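Local coordinates for putative trimethylamine methyltransferase (Rhizobium meliloti, PDB 4YYC), which probably transfers methyl groups, perhaps from trimethylamine or a related methylated amine, at residues 152-155 against 159-162; 182-185 against 191-194; 280-283 against 288-291. All blocks are in the same frame, centred on the assembly; numbering follows the deposited sequence.

Contact 1: residues 152-155 against 159-162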
ATOM      1  N   ASN A 152     -20.961  -7.483 -18.771  1.00 22.31           N
ATOM      2  CA  ASN A 152     -20.485  -7.994 -20.032  1.00 22.17           C
ATOM      3  C   ASN A 152     -19.097  -7.441 -20.325  1.00 20.09           C
ATOM      4  O   ASN A 152     -18.847  -6.224 -20.154  1.00 19.36           O
ATOM      5  CB  ASN A 152     -21.380  -7.551 -21.169  1.00 23.86           C
ATOM      6  CG  ASN A 152     -22.830  -7.966 -20.995  1.00 26.71           C
ATOM      7  OD1 ASN A 152     -23.749  -7.121 -20.948  1.00 30.88           O
ATOM      8  ND2 ASN A 152     -23.047  -9.237 -20.893  1.00 26.99           N
ATOM      9  N   ARG A 153     -18.200  -8.318 -20.755  1.00 18.58           N
ATOM     10  CA  ARG A 153     -16.927  -7.886 -21.329  1.00 17.42           C
ATOM     11  C   ARG A 153     -17.162  -7.731 -22.820  1.00 17.40           C
ATOM     12  O   ARG A 153     -17.454  -8.722 -23.499  1.00 18.27           O
ATOM     13  CB  ARG A 153     -15.829  -8.900 -21.076  1.00 17.46           C
ATOM     14  CG  ARG A 153     -14.434  -8.496 -21.477  1.00 17.26           C
ATOM     15  CD  ARG A 153     -13.449  -9.611 -21.235  1.00 17.80           C
ATOM     16  NE  ARG A 153     -12.090  -9.348 -21.646  1.00 17.71           N
ATOM     17  CZ  ARG A 153     -11.604  -9.520 -22.868  1.00 18.74           C
ATOM     18  NH1 ARG A 153     -12.396  -9.904 -23.877  1.00 19.58           N
ATOM     19  NH2 ARG A 153     -10.327  -9.329 -23.087  1.00 19.96           N
ATOM     20  N   ARG A 154     -16.984  -6.530 -23.338  1.00 16.44           N
ATOM     21  CA  ARG A 154     -17.311  -6.259 -24.742  1.00 16.72           C
ATOM     22  C   ARG A 154     -16.480  -5.107 -25.254  1.00 16.75           C
ATOM     23  O   ARG A 154     -15.913  -4.351 -24.453  1.00 15.37           O
ATOM     24  CB  ARG A 154     -18.788  -5.973 -24.852  1.00 17.12           C
ATOM     25  CG  ARG A 154     -19.269  -4.800 -24.016  1.00 17.04           C
ATOM     26  CD  ARG A 154     -20.659  -4.340 -24.406  1.00 17.31           C
ATOM     27  NE  ARG A 154     -21.127  -3.280 -23.517  1.00 17.44           N
ATOM     28  CZ  ARG A 154     -20.725  -1.999 -23.575  1.00 17.37           C
ATOM     29  NH1 ARG A 154     -19.844  -1.574 -24.478  1.00 16.99           N
ATOM     30  NH2 ARG A 154     -21.191  -1.138 -22.701  1.00 17.58           N
ATOM     31  N   TYR A 155     -16.440  -4.887 -26.576  1.00 17.39           N
ATOM     32  CA  TYR A 155     -15.723  -3.710 -27.078  1.00 17.97           C
ATOM     33  C   TYR A 155     -16.350  -2.443 -26.561  1.00 16.92           C
ATOM     34  O   TYR A 155     -17.589  -2.337 -26.432  1.00 16.89           O
ATOM     35  CB  TYR A 155     -15.752  -3.655 -28.627  1.00 19.82           C
ATOM     36  CG  TYR A 155     -14.818  -4.650 -29.217  1.00 22.57           C
ATOM     37  CD1 TYR A 155     -13.489  -4.403 -29.226  1.00 25.22           C
ATOM     38  CD2 TYR A 155     -15.261  -5.863 -29.717  1.00 25.93           C
ATOM     39  CE1 TYR A 155     -12.594  -5.303 -29.759  1.00 28.41           C
ATOM     40  CE2 TYR A 155     -14.362  -6.782 -30.238  1.00 28.21           C
ATOM     41  CZ  TYR A 155     -13.039  -6.483 -30.245  1.00 29.40           C
ATOM     42  OH  TYR A 155     -12.071  -7.313 -30.744  1.00 35.07           O
ATOM     43  N   GLU A 159     -20.425   5.723 -26.234  1.00 17.68           N
ATOM     44  CA  GLU A 159     -21.284   5.855 -25.064  1.00 18.68           C
ATOM     45  C   GLU A 159     -20.489   5.516 -23.781  1.00 17.38           C
ATOM     46  O   GLU A 159     -20.557   6.250 -22.778  1.00 16.59           O
ATOM     47  CB  GLU A 159     -22.532   4.989 -25.182  1.00 20.91           C
ATOM     48  CG  GLU A 159     -23.448   5.203 -24.016  1.00 23.68           C
ATOM     49  CD  GLU A 159     -24.794   4.525 -24.186  1.00 27.99           C
ATOM     50  OE1 GLU A 159     -25.180   4.100 -25.320  1.00 33.23           O
ATOM     51  OE2 GLU A 159     -25.447   4.376 -23.141  1.00 32.40           O
ATOM     52  N   ASP A 160     -19.690   4.433 -23.809  1.00 16.52           N
ATOM     53  CA  ASP A 160     -18.859   4.141 -22.659  1.00 16.04           C
ATOM     54  C   ASP A 160     -17.830   5.231 -22.405  1.00 15.59           C
ATOM     55  O   ASP A 160     -17.571   5.613 -21.251  1.00 15.51           O
ATOM     56  CB  ASP A 160     -18.074   2.826 -22.837  1.00 16.22           C
ATOM     57  CG  ASP A 160     -18.940   1.640 -22.985  1.00 16.85           C
ATOM     58  OD1 ASP A 160     -19.795   1.407 -22.100  1.00 17.62           O
ATOM     59  OD2 ASP A 160     -18.757   0.922 -23.992  1.00 17.53           O
ATOM     60  N   PHE A 161     -17.212   5.715 -23.480  1.00 15.15           N
ATOM     61  CA  PHE A 161     -16.228   6.814 -23.346  1.00 15.07           C
ATOM     62  C   PHE A 161     -16.863   7.986 -22.594  1.00 15.35           C
ATOM     63  O   PHE A 161     -16.352   8.507 -21.605  1.00 15.09           O
ATOM     64  CB  PHE A 161     -15.783   7.250 -24.743  1.00 15.32           C
ATOM     65  CG  PHE A 161     -14.579   8.145 -24.760  1.00 15.33           C
ATOM     66  CD1 PHE A 161     -14.664   9.522 -24.492  1.00 15.51           C
ATOM     67  CD2 PHE A 161     -13.325   7.614 -25.002  1.00 15.07           C
ATOM     68  CE1 PHE A 161     -13.526  10.308 -24.479  1.00 15.54           C
ATOM     69  CE2 PHE A 161     -12.202   8.401 -24.989  1.00 14.98           C
ATOM     70  CZ  PHE A 161     -12.313   9.763 -24.722  1.00 15.04           C
ATOM     71  N   ARG A 162     -18.042   8.372 -23.052  1.00 16.01           N
ATOM     72  CA  ARG A 162     -18.756   9.461 -22.397  1.00 16.57           C
ATOM     73  C   ARG A 162     -19.071   9.140 -20.936  1.00 16.07           C
ATOM     74  O   ARG A 162     -18.899  10.004 -20.066  1.00 15.81           O
ATOM     75  CB  ARG A 162     -20.020   9.810 -23.154  1.00 18.26           C
ATOM     76  CG  ARG A 162     -19.698  10.515 -24.449  1.00 20.15           C
ATOM     77  CD  ARG A 162     -20.927  10.626 -25.295  1.00 22.26           C
ATOM     78  NE  ARG A 162     -20.672  11.391 -26.490  1.00 24.49           N
ATOM     79  CZ  ARG A 162     -21.626  11.697 -27.373  1.00 25.68           C
ATOM     80  NH1 ARG A 162     -22.906  11.296 -27.204  1.00 27.35           N
ATOM     81  NH2 ARG A 162     -21.291  12.438 -28.420  1.00 26.52           N
TER
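Arg-154 leaves strand 153-155 with CG between its backbone N and carbonyl carbon (chi1 59°), and the extended chain from CG to NE carries the guanidinium across to Asp-160 in helix 158-170. The carboxylate of Asp-160 comes from the opposite direction, its CG anti to the carbonyl carbon and beside the backbone N. The two groups meet in a bidentate, end-on salt bridge. NH1 of Arg-154 gives a hydrogen bond of 2.8 Å to OD2 of Asp-160, while NH2 of Arg-154 bonds OD1 of Asp-160 at 3.0 Å. Both oxygens use their syn lone pairs, and with the guanidinium and carboxylate planes only 21° apart the pair lies nearly flat. The same NH1 of Arg-154 also donates to the carbonyl O of Tyr-155 at 3.1 Å, a less straight bond (136°) that ties the guanidinium to its own strand.

Neighbours fix both groups further. NE of Arg-154 makes a second salt bridge with Asp-148. OD1 of Asp-160 is hydrogen-bonded to the hydroxyl of Tyr-404, and OD2 accepts from the backbone N of Thr-157, just ahead of the helix.

Arginine suits this place because its three nitrogens can serve two carboxylates and a carbonyl at once, and a short aspartate holds its carboxylate close to the helix. Since Asp-160 is buried, the arginine and the nearby helix start would probably stabilise its negative charge, while Arg-154, facing two acids, is likely to stay positively charged and to have little freedom to turn.

Contact 2: residues 182-185 against 191-194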
ATOM      1  N   CYS A 182     -11.371   4.935 -22.893  1.00 15.48           N
ATOM      2  CA  CYS A 182     -11.452   3.652 -23.583  1.00 16.04           C
ATOM      3  C   CYS A 182     -11.350   3.944 -25.068  1.00 16.61           C
ATOM      4  O   CYS A 182     -11.365   5.090 -25.455  1.00 16.30           O
ATOM      5  CB  CYS A 182     -12.719   2.899 -23.214  1.00 16.56           C
ATOM      6  SG  CYS A 182     -14.270   3.778 -23.558  1.00 18.17           S
ATOM      7  N   GLU A 183     -11.209   2.918 -25.872  1.00 16.94           N
ATOM      8  CA  GLU A 183     -11.108   3.074 -27.315  1.00 18.83           C
ATOM      9  C   GLU A 183     -12.479   2.826 -27.926  1.00 18.76           C
ATOM     10  O   GLU A 183     -12.945   1.679 -27.930  1.00 19.55           O
ATOM     11  CB  GLU A 183     -10.094   2.036 -27.821  1.00 20.94           C
ATOM     12  CG  GLU A 183      -9.725   2.158 -29.283  1.00 24.19           C
ATOM     13  CD  GLU A 183      -8.887   3.382 -29.585  1.00 26.85           C
ATOM     14  OE1 GLU A 183      -7.998   3.730 -28.781  1.00 30.22           O
ATOM     15  OE2 GLU A 183      -9.079   3.981 -30.668  1.00 29.76           O
ATOM     16  N   PRO A 184     -13.156   3.853 -28.450  1.00 19.00           N
ATOM     17  CA  PRO A 184     -14.552   3.627 -28.971  1.00 19.49           C
ATOM     18  C   PRO A 184     -14.595   2.918 -30.310  1.00 19.81           C
ATOM     19  O   PRO A 184     -14.110   3.470 -31.317  1.00 21.18           O
ATOM     20  CB  PRO A 184     -15.137   5.034 -29.085  1.00 20.34           C
ATOM     21  CG  PRO A 184     -13.964   5.914 -29.194  1.00 20.52           C
ATOM     22  CD  PRO A 184     -12.799   5.288 -28.471  1.00 18.91           C
ATOM     23  N   VAL A 185     -15.149   1.722 -30.336  1.00 19.33           N
ATOM     24  CA  VAL A 185     -15.091   0.898 -31.534  1.00 20.32           C
ATOM     25  C   VAL A 185     -16.062   1.366 -32.602  1.00 20.34           C
ATOM     26  O   VAL A 185     -15.931   0.994 -33.790  1.00 21.64           O
ATOM     27  CB  VAL A 185     -15.385  -0.560 -31.160  1.00 21.00           C
ATOM     28  CG1 VAL A 185     -16.865  -0.784 -30.973  1.00 21.36           C
ATOM     29  CG2 VAL A 185     -14.815  -1.518 -32.182  1.00 22.07           C
ATOM     30  N   LYS A 191     -11.590   9.040 -37.457  1.00 21.61           N
ATOM     31  CA  LYS A 191     -12.431  10.145 -36.988  1.00 21.72           C
ATOM     32  C   LYS A 191     -12.651  10.209 -35.491  1.00 20.15           C
ATOM     33  O   LYS A 191     -13.027  11.265 -34.975  1.00 19.44           O
ATOM     34  CB  LYS A 191     -13.799  10.060 -37.654  1.00 24.14           C
ATOM     35  CG  LYS A 191     -13.744  10.392 -39.147  1.00 26.68           C
ATOM     36  CD  LYS A 191     -15.027  10.034 -39.836  1.00 29.37           C
ATOM     37  CE  LYS A 191     -14.821  10.118 -41.326  1.00 32.67           C
ATOM     38  NZ  LYS A 191     -16.114  10.054 -42.049  1.00 35.16           N
ATOM     39  N   ARG A 192     -12.468   9.084 -34.825  1.00 18.82           N
ATOM     40  CA  ARG A 192     -12.867   8.965 -33.420  1.00 18.04           C
ATOM     41  C   ARG A 192     -12.171   9.945 -32.499  1.00 17.34           C
ATOM     42  O   ARG A 192     -12.720  10.340 -31.491  1.00 16.97           O
ATOM     43  CB  ARG A 192     -12.747   7.521 -32.921  1.00 18.34           C
ATOM     44  CG  ARG A 192     -11.337   6.973 -32.895  1.00 18.53           C
ATOM     45  CD  ARG A 192     -11.194   5.531 -32.465  1.00 19.03           C
ATOM     46  NE  ARG A 192     -11.930   4.618 -33.301  1.00 20.36           N
ATOM     47  CZ  ARG A 192     -11.722   3.290 -33.334  1.00 21.42           C
ATOM     48  NH1 ARG A 192     -10.757   2.750 -32.589  1.00 21.99           N
ATOM     49  NH2 ARG A 192     -12.472   2.524 -34.118  1.00 22.22           N
ATOM     50  N   HIS A 193     -10.927  10.326 -32.806  1.00 16.57           N
ATOM     51  CA  HIS A 193     -10.218  11.310 -32.006  1.00 16.43           C
ATOM     52  C   HIS A 193     -10.990  12.611 -31.807  1.00 16.63           C
ATOM     53  O   HIS A 193     -10.908  13.266 -30.745  1.00 16.52           O
ATOM     54  CB  HIS A 193      -8.849  11.643 -32.588  1.00 16.44           C
ATOM     55  CG  HIS A 193      -8.890  12.380 -33.905  1.00 16.99           C
ATOM     56  ND1 HIS A 193      -9.250  11.792 -35.094  1.00 17.67           N
ATOM     57  CD2 HIS A 193      -8.608  13.668 -34.201  1.00 17.40           C
ATOM     58  CE1 HIS A 193      -9.160  12.669 -36.072  1.00 17.84           C
ATOM     59  NE2 HIS A 193      -8.758  13.813 -35.555  1.00 17.86           N
ATOM     60  N   LEU A 194     -11.757  12.993 -32.823  1.00 17.13           N
ATOM     61  CA  LEU A 194     -12.506  14.237 -32.763  1.00 17.78           C
ATOM     62  C   LEU A 194     -13.603  14.150 -31.695  1.00 17.85           C
ATOM     63  O   LEU A 194     -13.784  15.056 -30.888  1.00 17.85           O
ATOM     64  CB  LEU A 194     -13.163  14.505 -34.125  1.00 18.38           C
ATOM     65  CG  LEU A 194     -12.148  14.733 -35.244  1.00 18.85           C
ATOM     66  CD1 LEU A 194     -12.808  14.523 -36.579  1.00 19.74           C
ATOM     67  CD2 LEU A 194     -11.463  16.083 -35.131  1.00 19.15           C
TER
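Arg-192 begins its approach at CB, which points toward the loop 182-185 and lies 4.2 Å from CG of the Pro-184 ring. Farther out, CD passes close to the acid, 3.2 Å from OE2 of Glu-183. There the chain bends (chi3 59°), and this bend turns one guanidinium face to the carbonyl O of Pro-184. That oxygen sits over the centre of the face, 3.1 Å from CZ of Arg-192. It also comes within 3.2 Å of NE of Arg-192, but from above the plane, at an angle too poor for a hydrogen bond; the contact is probably electrostatic, carbonyl dipole to delocalised cation.

At the edge, NH1 of Arg-192 makes the salt bridge, giving a 2.8 Å bond to OE2 of Glu-183. It is nearly straight (164°) and lies in the guanidinium plane; it uses the anti lone pair of OE2, and the salt bridge is single, NH1 to OE2. NH2 is hydrogen-bonded to the O of Ile-187, in the chain between the two segments.

A long, flexible arginine suits this place, since its flat cation can take a carbonyl oxygen over one face and still pair at its edge. Glu-183, whose side chain is about 8 Å from a bound unidentified ligand, is thus coupled to the segment 191-194 that leads into helix 192-202: a local arginine-glutamate salt bridge joining the irregular loop after helix 158-170 to the next helix.

Contact 3: residues 280-283 against 288-291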
ATOM      1  N   ALA A 280      11.397  -8.397 -20.386  1.00 23.38           N
ATOM      2  CA  ALA A 280      11.003  -8.484 -21.790  1.00 23.44           C
ATOM      3  C   ALA A 280      11.478  -7.248 -22.535  1.00 23.12           C
ATOM      4  O   ALA A 280      12.287  -7.370 -23.469  1.00 23.60           O
ATOM      5  CB  ALA A 280       9.503  -8.670 -21.907  1.00 23.62           C
HETATM    6  N   MSE A 281      11.036  -6.064 -22.117  1.00 22.31           N
HETATM    7  CA  MSE A 281      11.410  -4.810 -22.797  1.00 22.49           C
HETATM    8  C   MSE A 281      12.495  -4.056 -22.062  1.00 21.83           C
HETATM    9  O   MSE A 281      12.898  -2.990 -22.512  1.00 21.16           O
HETATM   10  CB  MSE A 281      10.211  -3.874 -22.954  1.00 23.42           C
HETATM   11  CG  MSE A 281       9.227  -4.387 -23.995  1.00 25.28           C
HETATM   12 SE   MSE A 281       7.824  -5.428 -23.083  1.00 28.84          SE
HETATM   13  CE  MSE A 281       6.364  -4.123 -23.305  1.00 29.14           C
ATOM     14  N   SER A 282      12.963  -4.595 -20.943  1.00 21.18           N
ATOM     15  CA  SER A 282      14.111  -4.072 -20.212  1.00 21.65           C
ATOM     16  C   SER A 282      14.741  -5.258 -19.469  1.00 22.12           C
ATOM     17  O   SER A 282      14.144  -6.346 -19.423  1.00 21.72           O
ATOM     18  CB  SER A 282      13.678  -3.023 -19.201  1.00 21.65           C
ATOM     19  OG  SER A 282      13.039  -3.633 -18.093  1.00 21.52           O
ATOM     20  N   PRO A 283      15.934  -5.061 -18.875  1.00 21.96           N
ATOM     21  CA  PRO A 283      16.514  -6.131 -18.079  1.00 23.13           C
ATOM     22  C   PRO A 283      15.592  -6.559 -16.950  1.00 23.43           C
ATOM     23  O   PRO A 283      14.736  -5.775 -16.500  1.00 22.40           O
ATOM     24  CB  PRO A 283      17.785  -5.518 -17.513  1.00 23.28           C
ATOM     25  CG  PRO A 283      18.098  -4.393 -18.462  1.00 22.82           C
ATOM     26  CD  PRO A 283      16.787  -3.853 -18.881  1.00 22.06           C
ATOM     27  N   GLY A 288      19.015  -2.403 -13.794  1.00 20.27           N
ATOM     28  CA  GLY A 288      19.105  -2.365 -15.245  1.00 20.32           C
ATOM     29  C   GLY A 288      17.914  -1.694 -15.894  1.00 19.62           C
ATOM     30  O   GLY A 288      18.077  -0.948 -16.877  1.00 19.94           O
ATOM     31  N   THR A 289      16.731  -1.957 -15.347  1.00 19.33           N
ATOM     32  CA  THR A 289      15.515  -1.327 -15.809  1.00 18.56           C
ATOM     33  C   THR A 289      15.603   0.200 -15.616  1.00 18.45           C
ATOM     34  O   THR A 289      15.284   0.944 -16.534  1.00 18.01           O
ATOM     35  CB  THR A 289      14.291  -1.910 -15.084  1.00 18.13           C
ATOM     36  OG1 THR A 289      14.114  -3.275 -15.500  1.00 18.72           O
ATOM     37  CG2 THR A 289      13.011  -1.148 -15.375  1.00 17.44           C
ATOM     38  N   LEU A 290      16.008   0.644 -14.432  1.00 18.70           N
ATOM     39  CA  LEU A 290      16.152   2.076 -14.182  1.00 19.18           C
ATOM     40  C   LEU A 290      17.131   2.755 -15.131  1.00 18.86           C
ATOM     41  O   LEU A 290      16.924   3.878 -15.546  1.00 18.77           O
ATOM     42  CB  LEU A 290      16.622   2.371 -12.761  1.00 20.41           C
ATOM     43  CG  LEU A 290      15.530   2.254 -11.720  1.00 21.39           C
ATOM     44  CD1 LEU A 290      16.141   2.370 -10.348  1.00 22.97           C
ATOM     45  CD2 LEU A 290      14.436   3.303 -11.927  1.00 21.57           C
ATOM     46  N   THR A 291      18.268   2.109 -15.394  1.00 18.97           N
ATOM     47  CA  THR A 291      19.242   2.657 -16.292  1.00 19.51           C
ATOM     48  C   THR A 291      18.625   2.858 -17.685  1.00 18.60           C
ATOM     49  O   THR A 291      18.807   3.899 -18.327  1.00 18.49           O
ATOM     50  CB  THR A 291      20.438   1.689 -16.364  1.00 20.64           C
ATOM     51  OG1 THR A 291      20.983   1.593 -15.044  1.00 21.59           O
ATOM     52  CG2 THR A 291      21.453   2.164 -17.308  1.00 21.44           C
TER
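Pro-283 lays its ring against the backbone of Gly-288, in the first turn of helix 286-307, with CG of Pro-283 3.7 Å from the carbonyl carbon of Gly-288. CD of the same ring stands 3.8 Å from the glycine O. Glycine fits here because a side-chain carbon would point toward Pro-283 and collide with its CB. The stiff proline ring, in turn, offers a compact apolar surface to a bare stretch of helix, and it also touches Tyr-445 of the second subunit. With an alanine here the ring would be gone, which would probably leave a gap over Gly-288, let the loop backbone turn and weaken the packing against that tyrosine.

Alongside the ring runs a cluster of hydroxyls. OG of Ser-282 and OG1 of Thr-289 lie 2.8 Å apart, within hydrogen-bonding distance, and the carbonyl O of Pro-283 also lies 2.8 Å from OG1 of Thr-289. Ser-282 places OG between its backbone N and carbonyl carbon (chi1 74°), on the side facing the helix. Thr-289 puts OG1 beside its own N (chi1 -68°), which brings the hydroxyl to the loop. There OG1 is hydrogen-bonded to the O of Thr-285, one turn back in the chain, and to OG of Ser-278. Small hydroxyl residues suit such a buried place, because they can pair with one another and with carbonyls in little space.

Strand 269-277, this loop, helix 286-307 and then strand 313-322, parallel to the first, follow one another in the chain as a beta-alpha-beta unit, consistent with the TIM-barrel fold of the family.

From the N terminus, contact 1 comes first, closing the tight link between strand 153-155 and helix 158-170. The chain then leaves that helix and passes through a long loop, whose residues 182-185 contact 2 fastens to the start of the next helical segment, 191-194. Contact 3 follows much later, joining the loop after strand 269-277 to helix 286-307. The three lie in series: none nests in or crosses another. Contacts 1 and 2 are neighbours in space, with the side chains of Tyr-155, Asp-160 and Phe-161 packing on Val-185, Cys-182 and Pro-184. Contact 3 stands apart, its centre 34 Å from that of contact 1 and 32 Å from that of contact 2, where more of its residues lie against the second subunit.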